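Local structure of hypothetical protein PA3352 (2FUP) at residues A[16-30]-A[98-112]. The protein is a putative flagella synthesis protein of the FlgN family, and as such probably acts as an export chaperone for flagellar hook-filament junction proteins. Numbering follows the deposited sequence. Where two conformers were deposited one is given.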
loop_
_atom_site.group_PDB
_atom_site.type_symbol
_atom_site.label_atom_id
_atom_site.label_comp_id
_atom_site.label_asym_id
_atom_site.label_seq_id
_atom_site.Cartn_x
_atom_site.Cartn_y
_atom_site.Cartn_z
ATOM N N ILE A 16 1.850 -2.018 5.419
ATOM C CA ILE A 16 1.798 -3.492 5.184
ATOM C C ILE A 16 0.449 -4.049 5.724
ATOM O O ILE A 16 -0.228 -4.837 5.077
ATOM C CB ILE A 16 3.026 -4.197 5.737
ATOM C CG1 ILE A 16 4.230 -3.924 4.823
ATOM C CG2 ILE A 16 2.775 -5.682 5.822
ATOM C CD1 ILE A 16 5.538 -4.099 5.497
ATOM N N GLY A 17 0.060 -3.589 6.905
ATOM C CA GLY A 17 -1.232 -4.037 7.486
ATOM C C GLY A 17 -2.346 -3.593 6.576
ATOM O O GLY A 17 -3.264 -4.370 6.319
ATOM N N HIS A 18 -2.336 -2.324 6.167
ATOM C CA HIS A 18 -3.448 -1.848 5.335
ATOM C C HIS A 18 -3.463 -2.524 3.954
ATOM O O HIS A 18 -4.543 -2.792 3.433
ATOM C CB HIS A 18 -3.446 -0.334 5.209
ATOM C CG HIS A 18 -3.513 0.372 6.512
ATOM N ND1 HIS A 18 -4.292 -0.063 7.558
ATOM C CD2 HIS A 18 -2.904 1.504 6.929
ATOM C CE1 HIS A 18 -4.174 0.799 8.566
ATOM N NE2 HIS A 18 -3.300 1.730 8.223
ATOM N N ALA A 19 -2.301 -2.771 3.355
ATOM C CA ALA A 19 -2.240 -3.437 2.071
ATOM C C ALA A 19 -2.708 -4.876 2.179
ATOM O O ALA A 19 -3.388 -5.368 1.311
ATOM C CB ALA A 19 -0.848 -3.366 1.500
ATOM N N ASN A 20 -2.337 -5.567 3.249
ATOM C CA ASN A 20 -2.894 -6.911 3.459
ATOM C C ASN A 20 -4.433 -6.862 3.578
ATOM O O ASN A 20 -5.110 -7.699 2.981
ATOM C CB ASN A 20 -2.306 -7.520 4.716
ATOM C CG ASN A 20 -1.017 -8.245 4.459
ATOM O OD1 ASN A 20 -0.937 -9.093 3.572
ATOM N ND2 ASN A 20 -0.000 -7.963 5.290
ATOM N N GLN A 21 -4.948 -5.903 4.339
ATOM C CA GLN A 21 -6.381 -5.826 4.494
ATOM C C GLN A 21 -7.025 -5.519 3.136
ATOM O O GLN A 21 -8.087 -6.057 2.799
ATOM C CB GLN A 21 -6.782 -4.882 5.607
ATOM C CG GLN A 21 -6.455 -5.524 6.958
ATOM C CD GLN A 21 -7.232 -4.909 8.087
ATOM O OE1 GLN A 21 -7.463 -3.714 8.086
ATOM N NE2 GLN A 21 -7.667 -5.731 9.054
ATOM N N LEU A 22 -6.422 -4.612 2.370
ATOM C CA LEU A 22 -6.962 -4.265 1.035
ATOM C C LEU A 22 -7.012 -5.503 0.125
ATOM O O LEU A 22 -8.012 -5.798 -0.503
ATOM C CB LEU A 22 -6.129 -3.122 0.415
ATOM C CG LEU A 22 -6.647 -2.619 -0.914
ATOM C CD1 LEU A 22 -8.046 -2.106 -0.843
ATOM C CD2 LEU A 22 -5.714 -1.528 -1.466
ATOM N N LEU A 23 -5.905 -6.257 0.119
ATOM C CA LEU A 23 -5.843 -7.448 -0.726
ATOM C C LEU A 23 -6.973 -8.415 -0.342
ATOM O O LEU A 23 -7.597 -9.030 -1.199
ATOM C CB LEU A 23 -4.456 -8.069 -0.584
ATOM C CG LEU A 23 -4.161 -9.244 -1.461
ATOM C CD1 LEU A 23 -4.308 -8.921 -2.941
ATOM C CD2 LEU A 23 -2.755 -9.814 -1.111
ATOM N N GLN A 24 -7.172 -8.621 0.960
ATOM C CA GLN A 24 -8.236 -9.494 1.423
ATOM C C GLN A 24 -9.650 -9.006 0.986
ATOM O O GLN A 24 -10.504 -9.771 0.550
ATOM C CB GLN A 24 -8.169 -9.599 2.919
ATOM C CG GLN A 24 -6.956 -10.425 3.362
ATOM C CD GLN A 24 -6.600 -10.318 4.821
ATOM O OE1 GLN A 24 -7.472 -10.192 5.659
ATOM N NE2 GLN A 24 -5.295 -10.450 5.138
ATOM N N LEU A 25 -9.867 -7.679 1.103
ATOM C CA LEU A 25 -11.133 -7.127 0.622
ATOM C C LEU A 25 -11.321 -7.273 -0.891
ATOM O O LEU A 25 -12.432 -7.487 -1.377
ATOM C CB LEU A 25 -11.306 -5.664 1.045
ATOM C CG LEU A 25 -11.444 -5.350 2.533
ATOM C CD1 LEU A 25 -11.389 -3.859 2.770
ATOM C CD2 LEU A 25 -12.714 -5.986 3.082
ATOM N N VAL A 26 -10.228 -7.108 -1.640
ATOM C CA VAL A 26 -10.327 -7.342 -3.090
ATOM C C VAL A 26 -10.633 -8.814 -3.442
ATOM O O VAL A 26 -11.430 -9.135 -4.346
ATOM C CB VAL A 26 -9.044 -6.872 -3.828
ATOM C CG1 VAL A 26 -9.133 -7.217 -5.325
ATOM C CG2 VAL A 26 -8.899 -5.425 -3.659
ATOM N N ASP A 27 -10.071 -9.736 -2.685
ATOM C CA ASP A 27 -10.377 -11.146 -2.871
ATOM C C ASP A 27 -11.835 -11.421 -2.447
ATOM O O ASP A 27 -12.572 -12.227 -3.069
ATOM C CB ASP A 27 -9.486 -11.994 -1.977
ATOM C CG ASP A 27 -9.761 -13.487 -2.131
ATOM O OD1 ASP A 27 -9.604 -13.948 -3.274
ATOM O OD2 ASP A 27 -10.071 -14.182 -1.113
ATOM N N GLU A 28 -12.287 -10.767 -1.364
ATOM C CA GLU A 28 -13.646 -10.949 -0.896
ATOM C C GLU A 28 -14.616 -10.459 -2.019
ATOM O O GLU A 28 -15.677 -11.033 -2.287
ATOM C CB GLU A 28 -13.841 -10.205 0.426
ATOM C CG GLU A 28 -15.193 -10.409 1.009
ATOM C CD GLU A 28 -15.305 -9.991 2.480
ATOM O OE1 GLU A 28 -14.224 -9.700 3.057
ATOM O OE2 GLU A 28 -16.439 -9.888 3.027
ATOM N N GLU A 29 -14.255 -9.318 -2.613
ATOM C CA GLU A 29 -15.032 -8.803 -3.725
ATOM C C GLU A 29 -15.070 -9.744 -4.966
ATOM O O GLU A 29 -16.097 -9.932 -5.569
ATOM C CB GLU A 29 -14.497 -7.408 -4.080
ATOM C CG GLU A 29 -15.174 -6.729 -5.234
ATOM C CD GLU A 29 -14.469 -5.417 -5.544
ATOM O OE1 GLU A 29 -14.688 -4.419 -4.813
ATOM O OE2 GLU A 29 -13.639 -5.404 -6.469
ATOM N N PHE A 30 -13.945 -10.337 -5.293
ATOM C CA PHE A 30 -13.873 -11.372 -6.333
ATOM C C PHE A 30 -14.868 -12.482 -6.035
ATOM O O PHE A 30 -15.660 -12.916 -6.912
ATOM C CB PHE A 30 -12.439 -11.905 -6.418
ATOM C CG PHE A 30 -12.268 -12.997 -7.354
ATOM C CD1 PHE A 30 -12.487 -12.803 -8.685
ATOM C CD2 PHE A 30 -11.836 -14.229 -6.884
ATOM C CE1 PHE A 30 -12.311 -13.863 -9.590
ATOM C CE2 PHE A 30 -11.681 -15.302 -7.762
ATOM C CZ PHE A 30 -11.917 -15.120 -9.095
ATOM N N LEU A 98 6.054 -4.340 1.129
ATOM C CA LEU A 98 5.005 -3.428 0.690
ATOM C C LEU A 98 4.922 -3.326 -0.794
ATOM O O LEU A 98 3.834 -3.357 -1.363
ATOM C CB LEU A 98 5.205 -2.047 1.325
ATOM C CG LEU A 98 4.107 -1.026 1.016
ATOM C CD1 LEU A 98 2.719 -1.472 1.521
ATOM C CD2 LEU A 98 4.443 0.367 1.530
ATOM N N GLY A 99 6.064 -3.218 -1.499
ATOM C CA GLY A 99 5.993 -3.151 -2.941
ATOM C C GLY A 99 5.339 -4.380 -3.536
ATOM O O GLY A 99 4.507 -4.289 -4.451
ATOM N N GLU A 100 5.625 -5.588 -2.998
ATOM C CA GLU A 100 4.989 -6.785 -3.509
ATOM C C GLU A 100 3.478 -6.738 -3.238
ATOM O O GLU A 100 2.698 -7.055 -4.127
ATOM C CB GLU A 100 5.559 -7.989 -2.784
ATOM C CG GLU A 100 5.004 -9.292 -3.223
ATOM C CD GLU A 100 5.582 -10.431 -2.407
ATOM O OE1 GLU A 100 6.752 -10.758 -2.551
ATOM O OE2 GLU A 100 4.826 -11.048 -1.636
ATOM N N LEU A 101 3.106 -6.339 -2.029
ATOM C CA LEU A 101 1.669 -6.335 -1.680
ATOM C C LEU A 101 0.909 -5.335 -2.528
ATOM O O LEU A 101 -0.213 -5.619 -2.931
ATOM C CB LEU A 101 1.493 -5.992 -0.213
ATOM C CG LEU A 101 1.825 -7.086 0.810
ATOM C CD1 LEU A 101 1.898 -6.575 2.228
ATOM C CD2 LEU A 101 0.744 -8.217 0.752
ATOM N N LEU A 102 1.484 -4.169 -2.782
ATOM C CA LEU A 102 0.770 -3.167 -3.607
ATOM C C LEU A 102 0.584 -3.681 -5.020
ATOM O O LEU A 102 -0.457 -3.484 -5.680
ATOM C CB LEU A 102 1.461 -1.814 -3.586
ATOM C CG LEU A 102 1.495 -1.108 -2.258
ATOM C CD1 LEU A 102 2.341 0.201 -2.290
ATOM C CD2 LEU A 102 0.066 -0.838 -1.745
ATOM N N GLU A 103 1.583 -4.397 -5.538
ATOM C CA GLU A 103 1.464 -4.937 -6.856
ATOM C C GLU A 103 0.378 -6.043 -6.867
ATOM O O GLU A 103 -0.443 -6.145 -7.818
ATOM C CB GLU A 103 2.844 -5.485 -7.320
ATOM C CG GLU A 103 2.798 -6.307 -8.617
ATOM C CD GLU A 103 4.222 -6.796 -9.037
ATOM O OE1 GLU A 103 4.918 -6.014 -9.697
ATOM O OE2 GLU A 103 4.598 -7.960 -8.740
ATOM N N ARG A 104 0.347 -6.900 -5.844
ATOM C CA ARG A 104 -0.681 -7.908 -5.744
ATOM C C ARG A 104 -2.073 -7.266 -5.704
ATOM O O ARG A 104 -3.003 -7.764 -6.362
ATOM C CB ARG A 104 -0.458 -8.747 -4.481
ATOM C CG ARG A 104 0.736 -9.684 -4.568
ATOM C CD ARG A 104 1.043 -10.364 -3.242
ATOM N NE ARG A 104 0.099 -11.446 -2.949
ATOM C CZ ARG A 104 -0.064 -12.032 -1.749
ATOM N NH1 ARG A 104 0.627 -11.623 -0.679
ATOM N NH2 ARG A 104 -0.948 -13.033 -1.617
ATOM N N CYS A 105 -2.225 -6.217 -4.911
ATOM C CA CYS A 105 -3.520 -5.501 -4.869
ATOM C C CYS A 105 -3.882 -4.990 -6.264
ATOM O O CYS A 105 -5.032 -5.114 -6.701
ATOM C CB CYS A 105 -3.474 -4.341 -3.922
ATOM S SG CYS A 105 -3.405 -4.711 -2.143
ATOM N N GLN A 106 -2.929 -4.378 -6.938
ATOM C CA GLN A 106 -3.220 -3.805 -8.259
ATOM C C GLN A 106 -3.672 -4.842 -9.218
ATOM O O GLN A 106 -4.684 -4.637 -9.941
ATOM C CB GLN A 106 -1.974 -3.127 -8.810
ATOM C CG GLN A 106 -2.186 -2.491 -10.167
ATOM C CD GLN A 106 -0.894 -1.770 -10.584
ATOM O OE1 GLN A 106 0.135 -2.432 -10.844
ATOM N NE2 GLN A 106 -0.927 -0.416 -10.605
ATOM N N GLN A 107 -2.992 -5.989 -9.257
ATOM C CA GLN A 107 -3.354 -7.052 -10.160
ATOM C C GLN A 107 -4.752 -7.631 -9.849
ATOM O O GLN A 107 -5.525 -7.937 -10.733
ATOM C CB GLN A 107 -2.337 -8.210 -10.033
ATOM C CG GLN A 107 -0.903 -7.843 -10.444
ATOM C CD GLN A 107 0.154 -8.868 -10.015
ATOM O OE1 GLN A 107 -0.065 -9.687 -9.115
ATOM N NE2 GLN A 107 1.329 -8.803 -10.663
ATOM N N ALA A 108 -5.010 -7.828 -8.558
ATOM C CA ALA A 108 -6.248 -8.465 -8.154
ATOM C C ALA A 108 -7.395 -7.526 -8.470
ATOM O O ALA A 108 -8.497 -7.972 -8.844
ATOM C CB ALA A 108 -6.211 -8.771 -6.656
ATOM N N ASN A 109 -7.172 -6.252 -8.311
ATOM C CA ASN A 109 -8.217 -5.309 -8.637
ATOM C C ASN A 109 -8.474 -5.243 -10.127
ATOM O O ASN A 109 -9.638 -5.227 -10.582
ATOM C CB ASN A 109 -7.872 -3.967 -8.085
ATOM C CG ASN A 109 -8.938 -2.937 -8.351
ATOM O OD1 ASN A 109 -10.035 -3.004 -7.785
ATOM N ND2 ASN A 109 -8.626 -1.969 -9.230
ATOM N N LEU A 110 -7.409 -5.293 -10.914
ATOM C CA LEU A 110 -7.606 -5.365 -12.359
ATOM C C LEU A 110 -8.386 -6.605 -12.760
ATOM O O LEU A 110 -9.271 -6.562 -13.653
ATOM C CB LEU A 110 -6.253 -5.287 -13.096
ATOM C CG LEU A 110 -5.616 -3.903 -13.044
ATOM C CD1 LEU A 110 -4.161 -3.967 -13.533
ATOM C CD2 LEU A 110 -6.408 -2.866 -13.842
ATOM N N ARG A 111 -8.092 -7.741 -12.162
ATOM C CA ARG A 111 -8.869 -8.939 -12.437
ATOM C C ARG A 111 -10.369 -8.724 -12.121
ATOM O O ARG A 111 -11.235 -9.118 -12.906
ATOM C CB ARG A 111 -8.309 -10.160 -11.692
ATOM C CG ARG A 111 -9.176 -11.416 -11.777
ATOM C CD ARG A 111 -9.006 -12.302 -10.602
ATOM N NE ARG A 111 -9.281 -11.523 -9.409
ATOM C CZ ARG A 111 -8.921 -11.866 -8.183
ATOM N NH1 ARG A 111 -8.311 -13.030 -7.962
ATOM N NH2 ARG A 111 -9.195 -11.050 -7.188
ATOM N N ASN A 112 -10.684 -8.108 -10.995
ATOM C CA ASN A 112 -12.085 -7.807 -10.646
ATOM C C ASN A 112 -12.741 -6.847 -11.641
ATOM O O ASN A 112 -13.882 -7.092 -12.070
ATOM C CB ASN A 112 -12.178 -7.176 -9.264
ATOM C CG ASN A 112 -11.855 -8.161 -8.140
ATOM O OD1 ASN A 112 -11.525 -9.314 -8.378
ATOM N ND2 ASN A 112 -12.019 -7.718 -6.916
HETATM O O HOH W 1 -8.053 -12.470 -4.927
#
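The guanidinium of Arg111 lies flat over one face of the Phe30 ring. The planes are 11° apart, and Arg111 CZ sits 3.8 Å from the centroid of the Phe30 ring, a cation-pi stack. A bend in the Arg111 chain at chi3 brings the group over the ring. Arg111 NH2 also donates to Asn112 OD1, and a water links Arg111 NH2 to Asp27 OD1. These bonds limit rotation of the guanidinium.

The amide of Asn112 reaches helix 7-34 beside this stack. Asn112 ND2 donates to Val26 O at 3.0 Å, nearly straight at 165° and in the amide plane. Val26 O already accepts the helical bond from Phe30 N, which arrives from the opposite face of the carbonyl plane. Asn112 ND2 also donates to Glu29 OE2 at 2.9 Å, on the anti side and well out of the carboxylate plane. Glu29 is buried, and its OE1 forms a salt bridge with Lys48 of helix 39-68.

Further along, the contact is mostly apolar. Val26 is a knob among Ala108, Asn109, Arg111 and Asn112; its CG1, anti to the backbone N, comes within 3.6 Å of Ala108 CB. Leu23 fits among Leu101, Arg104, Cys105 and Ala108. Its CD2 lies over the centre of the Arg104 guanidinium, 3.5 Å from Arg104 CZ. Cys105 SG touches Leu23 CB at 3.8 Å. In return, Leu101 is a knob among Ile16, Ala19, Asn20 and Leu23, with its CD1 3.8 Å from Ile16 CG2.

The two helices run nearly parallel, crossing at 19°, with axes 9.3 Å apart. Helix 39-68 touches Leu98, and helix 121-130 touches Leu102 and Cys105. Knobs-into-holes packing of near-parallel helices is characteristic of alpha-helical bundles; here the polar cluster lies toward the C-terminal ends of both helices.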